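Local atomic coordinates of sorbitol dehydrogenase (PDB entry 5ITG), a protein that probably oxidises D-sorbitol to L-sorbose as a dehydrogenase of the mannitol dehydrogenase family, using NADP as the electron acceptor. Residues A[41-46]-A[259-264]. Sequence-based numbering, arbitrary orientation.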
loop_
_atom_site.group_PDB
_atom_site.type_symbol
_atom_site.label_atom_id
_atom_site.label_comp_id
_atom_site.label_asym_id
_atom_site.label_seq_id
_atom_site.Cartn_x
_atom_site.Cartn_y
_atom_site.Cartn_z
ATOM N N GLU A 41 -1.338 10.634 -1.680
ATOM C CA GLU A 41 -1.924 11.367 -2.803
ATOM C C GLU A 41 -2.073 12.867 -2.510
ATOM O O GLU A 41 -1.645 13.712 -3.298
ATOM C CB GLU A 41 -3.294 10.794 -3.172
ATOM C CG GLU A 41 -3.848 11.381 -4.473
ATOM C CD GLU A 41 -5.271 10.955 -4.764
ATOM O OE1 GLU A 41 -5.616 9.795 -4.455
ATOM O OE2 GLU A 41 -6.043 11.771 -5.320
ATOM N N ALA A 42 -2.682 13.199 -1.380
ATOM C CA ALA A 42 -2.874 14.599 -1.016
ATOM C C ALA A 42 -1.527 15.295 -0.861
ATOM O O ALA A 42 -1.385 16.487 -1.155
ATOM C CB ALA A 42 -3.675 14.699 0.287
ATOM N N PHE A 43 -0.539 14.533 -0.401
ATOM C CA PHE A 43 0.823 15.027 -0.182
ATOM C C PHE A 43 1.486 15.474 -1.479
ATOM O O PHE A 43 2.084 16.554 -1.540
ATOM C CB PHE A 43 1.664 13.922 0.474
ATOM C CG PHE A 43 3.087 14.308 0.744
ATOM C CD1 PHE A 43 3.406 15.145 1.810
ATOM C CD2 PHE A 43 4.114 13.814 -0.052
ATOM C CE1 PHE A 43 4.733 15.483 2.086
ATOM C CE2 PHE A 43 5.445 14.145 0.210
ATOM C CZ PHE A 43 5.756 14.982 1.284
ATOM N N TYR A 44 1.393 14.646 -2.517
ATOM C CA TYR A 44 1.995 14.994 -3.807
ATOM C C TYR A 44 1.275 16.167 -4.470
ATOM O O TYR A 44 1.914 17.063 -5.031
ATOM C CB TYR A 44 1.995 13.782 -4.747
ATOM C CG TYR A 44 3.042 12.743 -4.398
ATOM C CD1 TYR A 44 4.383 12.932 -4.741
ATOM C CD2 TYR A 44 2.693 11.578 -3.712
ATOM C CE1 TYR A 44 5.357 11.982 -4.412
ATOM C CE2 TYR A 44 3.656 10.621 -3.374
ATOM C CZ TYR A 44 4.983 10.827 -3.726
ATOM O OH TYR A 44 5.928 9.886 -3.384
ATOM N N VAL A 45 -0.053 16.170 -4.400
ATOM C CA VAL A 45 -0.822 17.250 -4.996
ATOM C C VAL A 45 -0.475 18.578 -4.325
ATOM O O VAL A 45 -0.357 19.614 -4.990
ATOM C CB VAL A 45 -2.339 16.973 -4.879
ATOM C CG1 VAL A 45 -3.136 18.213 -5.268
ATOM C CG2 VAL A 45 -2.712 15.806 -5.792
ATOM N N GLU A 46 -0.296 18.537 -3.009
ATOM C CA GLU A 46 0.042 19.721 -2.230
ATOM C C GLU A 46 1.287 20.415 -2.785
ATOM O O GLU A 46 1.416 21.638 -2.702
ATOM C CB GLU A 46 0.295 19.326 -0.771
ATOM C CG GLU A 46 0.624 20.487 0.156
ATOM C CD GLU A 46 -0.618 21.182 0.674
ATOM O OE1 GLU A 46 -1.663 21.116 -0.007
ATOM O OE2 GLU A 46 -0.549 21.801 1.756
ATOM N N ASP A 259 9.204 9.581 6.491
ATOM C CA ASP A 259 9.650 10.586 5.542
ATOM C C ASP A 259 9.698 10.004 4.130
ATOM O O ASP A 259 9.445 10.715 3.158
ATOM C CB ASP A 259 11.026 11.139 5.950
ATOM C CG ASP A 259 12.111 10.091 5.922
ATOM O OD1 ASP A 259 11.867 8.964 6.396
ATOM O OD2 ASP A 259 13.223 10.404 5.437
ATOM N N PHE A 260 10.006 8.712 4.019
ATOM C CA PHE A 260 10.066 8.052 2.711
ATOM C C PHE A 260 8.696 8.030 2.051
ATOM O O PHE A 260 7.680 7.849 2.716
ATOM C CB PHE A 260 10.540 6.602 2.835
ATOM C CG PHE A 260 10.495 5.843 1.530
ATOM C CD1 PHE A 260 11.586 5.854 0.660
ATOM C CD2 PHE A 260 9.339 5.158 1.146
ATOM C CE1 PHE A 260 11.529 5.195 -0.574
ATOM C CE2 PHE A 260 9.273 4.493 -0.090
ATOM C CZ PHE A 260 10.371 4.515 -0.949
ATOM N N HIS A 261 8.674 8.193 0.735
ATOM C CA HIS A 261 7.424 8.161 -0.005
ATOM C C HIS A 261 7.732 7.902 -1.466
ATOM O O HIS A 261 8.758 8.345 -1.986
ATOM C CB HIS A 261 6.656 9.480 0.175
ATOM C CG HIS A 261 7.431 10.701 -0.212
ATOM N ND1 HIS A 261 7.436 11.207 -1.495
ATOM C CD2 HIS A 261 8.219 11.525 0.519
ATOM C CE1 HIS A 261 8.189 12.292 -1.537
ATOM N NE2 HIS A 261 8.677 12.507 -0.328
ATOM N N GLN A 262 6.859 7.150 -2.124
ATOM C CA GLN A 262 7.070 6.845 -3.525
ATOM C C GLN A 262 5.759 6.653 -4.250
ATOM O O GLN A 262 4.801 6.103 -3.696
ATOM C CB GLN A 262 7.926 5.581 -3.675
ATOM C CG GLN A 262 8.118 5.130 -5.118
ATOM C CD GLN A 262 9.279 4.159 -5.276
ATOM O OE1 GLN A 262 9.522 3.312 -4.410
ATOM N NE2 GLN A 262 9.992 4.266 -6.394
ATOM N N TRP A 263 5.720 7.113 -5.492
ATOM C CA TRP A 263 4.531 6.963 -6.306
ATOM C C TRP A 263 4.942 6.794 -7.757
ATOM O O TRP A 263 5.465 7.717 -8.373
ATOM C CB TRP A 263 3.618 8.179 -6.164
ATOM C CG TRP A 263 2.246 7.977 -6.752
ATOM C CD1 TRP A 263 1.752 6.836 -7.313
ATOM C CD2 TRP A 263 1.194 8.946 -6.820
ATOM N NE1 TRP A 263 0.453 7.036 -7.732
ATOM C CE2 TRP A 263 0.088 8.323 -7.440
ATOM C CE3 TRP A 263 1.078 10.285 -6.418
ATOM C CZ2 TRP A 263 -1.118 8.991 -7.665
ATOM C CZ3 TRP A 263 -0.122 10.950 -6.643
ATOM C CH2 TRP A 263 -1.203 10.301 -7.261
ATOM N N VAL A 264 4.722 5.593 -8.279
ATOM C CA VAL A 264 5.028 5.285 -9.664
ATOM C C VAL A 264 3.665 5.226 -10.330
ATOM O O VAL A 264 2.782 4.497 -9.890
ATOM C CB VAL A 264 5.762 3.942 -9.775
ATOM C CG1 VAL A 264 5.995 3.593 -11.234
ATOM C CG2 VAL A 264 7.102 4.037 -9.032
#
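His261 ND1 donates a nearly straight hydrogen bond to Tyr44 OH (2.8 Å, N-H...O angle 167°), with the phenol oxygen lying in the plane of the imidazole ring. One face of that ring is taken up by Phe43, whose CE2 sits over its centre, 3.7 Å from His261 NE2. The edge of Phe43 points at the face of His261, planes at 68°; the imidazole thus has an apolar contact on a face as well as the hydrogen bond at its edge. In His261, CG lies between the backbone N and the carbonyl carbon (chi1 56°), which directs the ring toward helix 41-46, where ND1 can meet Tyr44 OH. Tyr44 also packs against Trp263, its CD2 coming to 3.4 Å from Trp263 CE3. These two rings meet obliquely, neither stacked nor edge-to-face. The resulting aromatic cluster is largely buried within the Rossmann domain of the mannitol dehydrogenase family, joining the short helix 41-46 to the loop that runs from strand 255-258 of the large sheet into strand 263-266 of a small three-stranded one. An alanine in place of Tyr44 would probably leave His261 ND1 without its acceptor and open a gap beside the indole. Beyond the cluster, the aliphatic part of Glu41 continues the packing, CG lying 4.0 Å from Trp263 CH2, while its carboxylate OE2 is hydrogen-bonded to Ser127 OG. His40 meets the rings of both Tyr44 and Trp263 and bonds through NE2 to Gln262 O, and Arg230 forms a cation-pi contact with Phe43.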